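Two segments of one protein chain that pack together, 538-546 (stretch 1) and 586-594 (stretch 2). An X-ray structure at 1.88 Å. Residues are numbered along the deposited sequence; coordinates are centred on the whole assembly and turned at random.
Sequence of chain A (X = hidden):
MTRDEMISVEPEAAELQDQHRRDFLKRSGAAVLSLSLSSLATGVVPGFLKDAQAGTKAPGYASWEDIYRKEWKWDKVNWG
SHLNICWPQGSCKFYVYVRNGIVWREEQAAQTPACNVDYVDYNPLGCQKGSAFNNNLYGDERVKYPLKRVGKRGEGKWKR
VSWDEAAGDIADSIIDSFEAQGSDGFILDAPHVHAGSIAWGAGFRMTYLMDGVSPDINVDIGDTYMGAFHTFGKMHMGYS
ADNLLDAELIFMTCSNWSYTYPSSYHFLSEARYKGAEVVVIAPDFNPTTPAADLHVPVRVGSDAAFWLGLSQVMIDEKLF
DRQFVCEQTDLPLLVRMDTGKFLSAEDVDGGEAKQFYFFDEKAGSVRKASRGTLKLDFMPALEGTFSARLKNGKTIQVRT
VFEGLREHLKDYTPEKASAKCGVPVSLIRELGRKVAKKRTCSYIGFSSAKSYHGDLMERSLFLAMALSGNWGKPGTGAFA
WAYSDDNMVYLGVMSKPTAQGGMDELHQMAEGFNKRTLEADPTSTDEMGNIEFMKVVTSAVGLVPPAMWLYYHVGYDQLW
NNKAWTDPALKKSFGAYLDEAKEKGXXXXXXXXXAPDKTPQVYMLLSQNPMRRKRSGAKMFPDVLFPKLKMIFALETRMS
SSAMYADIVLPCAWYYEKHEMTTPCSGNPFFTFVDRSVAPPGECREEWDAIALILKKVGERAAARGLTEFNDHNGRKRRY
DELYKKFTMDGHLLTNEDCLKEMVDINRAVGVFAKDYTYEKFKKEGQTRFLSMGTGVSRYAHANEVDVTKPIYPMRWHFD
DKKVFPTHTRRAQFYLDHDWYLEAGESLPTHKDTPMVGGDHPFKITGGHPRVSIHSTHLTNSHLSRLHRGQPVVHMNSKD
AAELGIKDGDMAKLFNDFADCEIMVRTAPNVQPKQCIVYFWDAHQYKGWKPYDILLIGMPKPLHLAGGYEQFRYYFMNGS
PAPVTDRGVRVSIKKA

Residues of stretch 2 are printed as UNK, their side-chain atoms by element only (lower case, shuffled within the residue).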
# COMPACT_ATOMS: atom_id res chain seq x y z
N THR A 538 14.37 15.89 -26.44
CA THR A 538 13.09 15.94 -25.69
C THR A 538 12.04 16.70 -26.52
O THR A 538 10.89 16.27 -26.73
CB THR A 538 13.28 16.66 -24.34
OG1 THR A 538 14.17 15.89 -23.52
CG2 THR A 538 11.93 16.85 -23.62
N SER A 539 12.45 17.85 -27.01
CA SER A 539 11.59 18.69 -27.82
C SER A 539 11.34 18.15 -29.25
O SER A 539 10.30 18.45 -29.87
CB SER A 539 12.21 20.09 -27.89
OG SER A 539 12.24 20.64 -26.58
N ALA A 540 12.31 17.39 -29.78
CA ALA A 540 12.14 16.76 -31.08
C ALA A 540 11.05 15.69 -31.03
O ALA A 540 10.41 15.41 -32.04
CB ALA A 540 13.47 16.16 -31.56
N VAL A 541 10.85 15.06 -29.88
CA VAL A 541 9.86 13.99 -29.78
C VAL A 541 8.53 14.42 -29.15
O VAL A 541 7.70 13.56 -28.85
CB VAL A 541 10.44 12.76 -29.03
CG1 VAL A 541 11.82 12.34 -29.66
CG2 VAL A 541 10.59 13.06 -27.57
N GLY A 542 8.35 15.73 -28.92
CA GLY A 542 7.04 16.28 -28.45
C GLY A 542 6.73 16.16 -26.95
O GLY A 542 5.56 16.27 -26.53
N LEU A 543 7.78 15.94 -26.16
CA LEU A 543 7.66 15.92 -24.72
C LEU A 543 7.82 17.35 -24.25
O LEU A 543 8.83 18.00 -24.54
CB LEU A 543 8.73 15.05 -24.09
CG LEU A 543 8.54 13.55 -24.36
CD1 LEU A 543 9.82 12.79 -24.13
CD2 LEU A 543 7.41 13.00 -23.50
N VAL A 544 6.82 17.83 -23.53
CA VAL A 544 6.68 19.27 -23.28
C VAL A 544 6.37 19.51 -21.79
O VAL A 544 5.74 18.68 -21.13
CB VAL A 544 5.57 19.88 -24.22
CG1 VAL A 544 5.86 19.50 -25.66
CG2 VAL A 544 4.18 19.37 -23.81
N PRO A 545 6.86 20.64 -21.24
CA PRO A 545 6.51 21.01 -19.84
C PRO A 545 5.00 21.10 -19.68
O PRO A 545 4.38 21.80 -20.48
CB PRO A 545 7.13 22.41 -19.67
CG PRO A 545 7.46 22.89 -21.07
CD PRO A 545 7.74 21.63 -21.86
N PRO A 546 4.41 20.35 -18.74
CA PRO A 546 2.93 20.32 -18.57
C PRO A 546 2.26 21.61 -18.07
O PRO A 546 1.09 21.87 -18.41
CB PRO A 546 2.72 19.14 -17.61
CG PRO A 546 4.00 19.03 -16.90
CD PRO A 546 5.08 19.42 -17.82
N UNK A 586 13.78 31.76 -23.41
CA UNK A 586 13.99 30.65 -22.49
C UNK A 586 13.00 29.51 -22.69
O UNK A 586 13.28 28.37 -22.31
c UNK A 586 14.40 33.13 -18.49
c UNK A 586 16.06 34.67 -17.67
c UNK A 586 16.47 33.51 -19.69
c UNK A 586 15.11 31.99 -20.72
c UNK A 586 15.23 32.85 -19.59
c UNK A 586 16.26 32.18 -21.47
n UNK A 586 17.07 33.09 -20.85
c UNK A 586 16.90 34.43 -18.74
c UNK A 586 14.83 34.02 -17.55
c UNK A 586 13.97 31.14 -21.05
N UNK A 587 11.82 29.83 -23.24
CA UNK A 587 10.88 28.80 -23.66
C UNK A 587 10.51 29.11 -25.08
O UNK A 587 10.24 30.25 -25.39
c UNK A 587 11.16 26.80 -18.37
c UNK A 587 11.18 25.49 -18.75
c UNK A 587 10.22 29.61 -20.41
c UNK A 587 10.75 27.74 -19.31
c UNK A 587 10.43 27.39 -20.64
c UNK A 587 10.05 28.60 -21.31
c UNK A 587 10.84 25.11 -20.06
c UNK A 587 9.65 28.76 -22.76
c UNK A 587 10.46 26.04 -21.00
n UNK A 587 10.64 29.11 -19.21
N UNK A 588 10.48 28.06 -25.91
CA UNK A 588 10.24 28.15 -27.36
C UNK A 588 8.93 27.48 -27.73
O UNK A 588 8.23 26.96 -26.86
c UNK A 588 11.37 27.45 -28.10
c UNK A 588 12.74 28.03 -27.66
o UNK A 588 11.32 26.05 -27.83
N UNK A 589 8.58 27.48 -29.03
CA UNK A 589 7.35 26.82 -29.48
C UNK A 589 7.39 25.30 -29.38
O UNK A 589 6.34 24.64 -29.51
c UNK A 589 6.97 27.20 -30.92
n UNK A 589 4.81 27.87 -31.92
o UNK A 589 4.85 25.87 -30.83
c UNK A 589 5.44 26.92 -31.24
N UNK A 590 8.57 24.72 -29.19
CA UNK A 590 8.64 23.26 -28.98
C UNK A 590 8.39 22.85 -27.54
O UNK A 590 8.26 21.65 -27.25
c UNK A 590 10.01 22.70 -31.02
o UNK A 590 11.10 22.47 -31.56
c UNK A 590 9.95 22.68 -29.50
o UNK A 590 8.96 22.94 -31.66
N UNK A 591 8.35 23.85 -26.67
CA UNK A 591 7.91 23.72 -25.26
C UNK A 591 6.44 24.07 -25.08
O UNK A 591 5.74 23.47 -24.32
n UNK A 591 12.39 24.43 -24.52
c UNK A 591 11.25 25.18 -24.65
c UNK A 591 12.05 23.21 -24.14
c UNK A 591 10.20 24.39 -24.35
n UNK A 591 10.73 23.15 -24.05
c UNK A 591 8.73 24.65 -24.34
N UNK A 592 5.99 25.11 -25.74
CA UNK A 592 4.63 25.59 -25.52
C UNK A 592 3.66 24.97 -26.53
O UNK A 592 3.30 25.58 -27.49
c UNK A 592 5.95 29.01 -24.47
c UNK A 592 4.60 27.11 -25.53
c UNK A 592 3.13 27.61 -25.41
c UNK A 592 5.44 27.62 -24.35
N UNK A 593 3.26 23.73 -26.27
CA UNK A 593 2.40 22.95 -27.15
C UNK A 593 1.33 22.28 -26.30
O UNK A 593 1.60 21.96 -25.12
c UNK A 593 4.33 22.33 -28.73
c UNK A 593 5.02 21.19 -29.47
c UNK A 593 3.19 21.84 -27.86
c UNK A 593 4.31 19.22 -30.81
n UNK A 593 4.13 20.49 -30.42
n UNK A 593 5.36 18.51 -30.37
n UNK A 593 3.46 18.64 -31.64
N UNK A 594 0.10 22.13 -26.85
CA UNK A 594 -0.28 22.71 -28.13
C UNK A 594 -0.12 24.22 -28.13
O UNK A 594 -0.28 24.84 -27.10
c UNK A 594 -2.11 21.42 -27.24
c UNK A 594 -0.99 21.36 -26.23
c UNK A 594 -1.78 22.40 -28.27
O HOH W 1 9.69 20.30 -25.39
O HOH W 2 7.87 19.71 -29.11
O HOH W 3 13.22 23.58 -27.93
O HOH W 4 2.47 21.88 -22.32

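Position 586 carries one carbon followed by fused five- and six-membered rings holding eight carbons and one nitrogen. This indole makes the residue Trp-586, and it lies out of reach of stretch 1. Position 587 has the same composition and ring system. Its CA-to-CB bond points sideways, yet the six-membered ring comes near stretch 1, where one of its carbons approaches Pro-545 CG. The residue is Trp-587; its CZ3 lies 4.2 Å from Pro-545 CG, an apolar contact met obliquely by the ring.

At position 588 a single carbon bears one oxygen and one carbon, the branched hydroxyl side chain of Thr-588. It does not touch stretch 1 directly. Position 589 has two carbons, the second carrying one oxygen and one nitrogen; this carboxamide is Asn-589, exposed and also out of reach.

Position 590 shows two carbons, the second carrying two oxygens. Its CB points toward stretch 1 and sits 3.8 Å from Ser-539 CB. The carboxylate identifies Asp-590, whose N donates a weak hydrogen bond to Thr-588 OG1 (3.3 Å). Position 591 has one carbon and then a five-membered ring of three carbons and two nitrogens, an imidazole that Ser-539 OG approaches obliquely. This is His-591: its CE1 is 3.5 Å from Ser-539 OG, while its backbone O packs 3.6 Å from Val-544 CB. The backbone turns here, with His-591 N and the N of position 592 both donating to Thr-588 O, each at 3.1 Å.

Four carbons forked at the first, with one arm two carbons long, make position 592 Ile-592; its CB points away from stretch 1. Position 593 has three carbons, a nitrogen, and a carbon carrying two more nitrogens. Although its CB points sideways, the end of the chain reaches Gly-542 CA. This guanidinium belongs to Arg-593, with NH1 3.4 Å from Gly-542 CA, near the group's plane; an ideal CB on Gly-542 would lie only 3.2 Å from NH1. At position 594 three carbons close a ring onto the backbone N, giving Pro-594, preceded by a cis peptide and pointing away.

No direct hydrogen bond crosses the contact, so water supplies the polar links between close-packed surfaces. Water 1 accepts from Ser-539 OG (2.8 Å) and donates to Leu-543 O (2.6 Å) and Asp-590 O (2.7 Å). Water 2 joins Ser-539 O (2.8 Å) to the same Asp-590 O (2.7 Å), and water 4 bridges Pro-545 O (2.7 Å) and Arg-593 O (2.9 Å). Val-544 packs against the carbonyl oxygens of Asp-590, His-591 and Arg-593, while Pro-545 makes the apolar contact with Trp-587.

Stretch 2 586-594: WWTNDHIRP
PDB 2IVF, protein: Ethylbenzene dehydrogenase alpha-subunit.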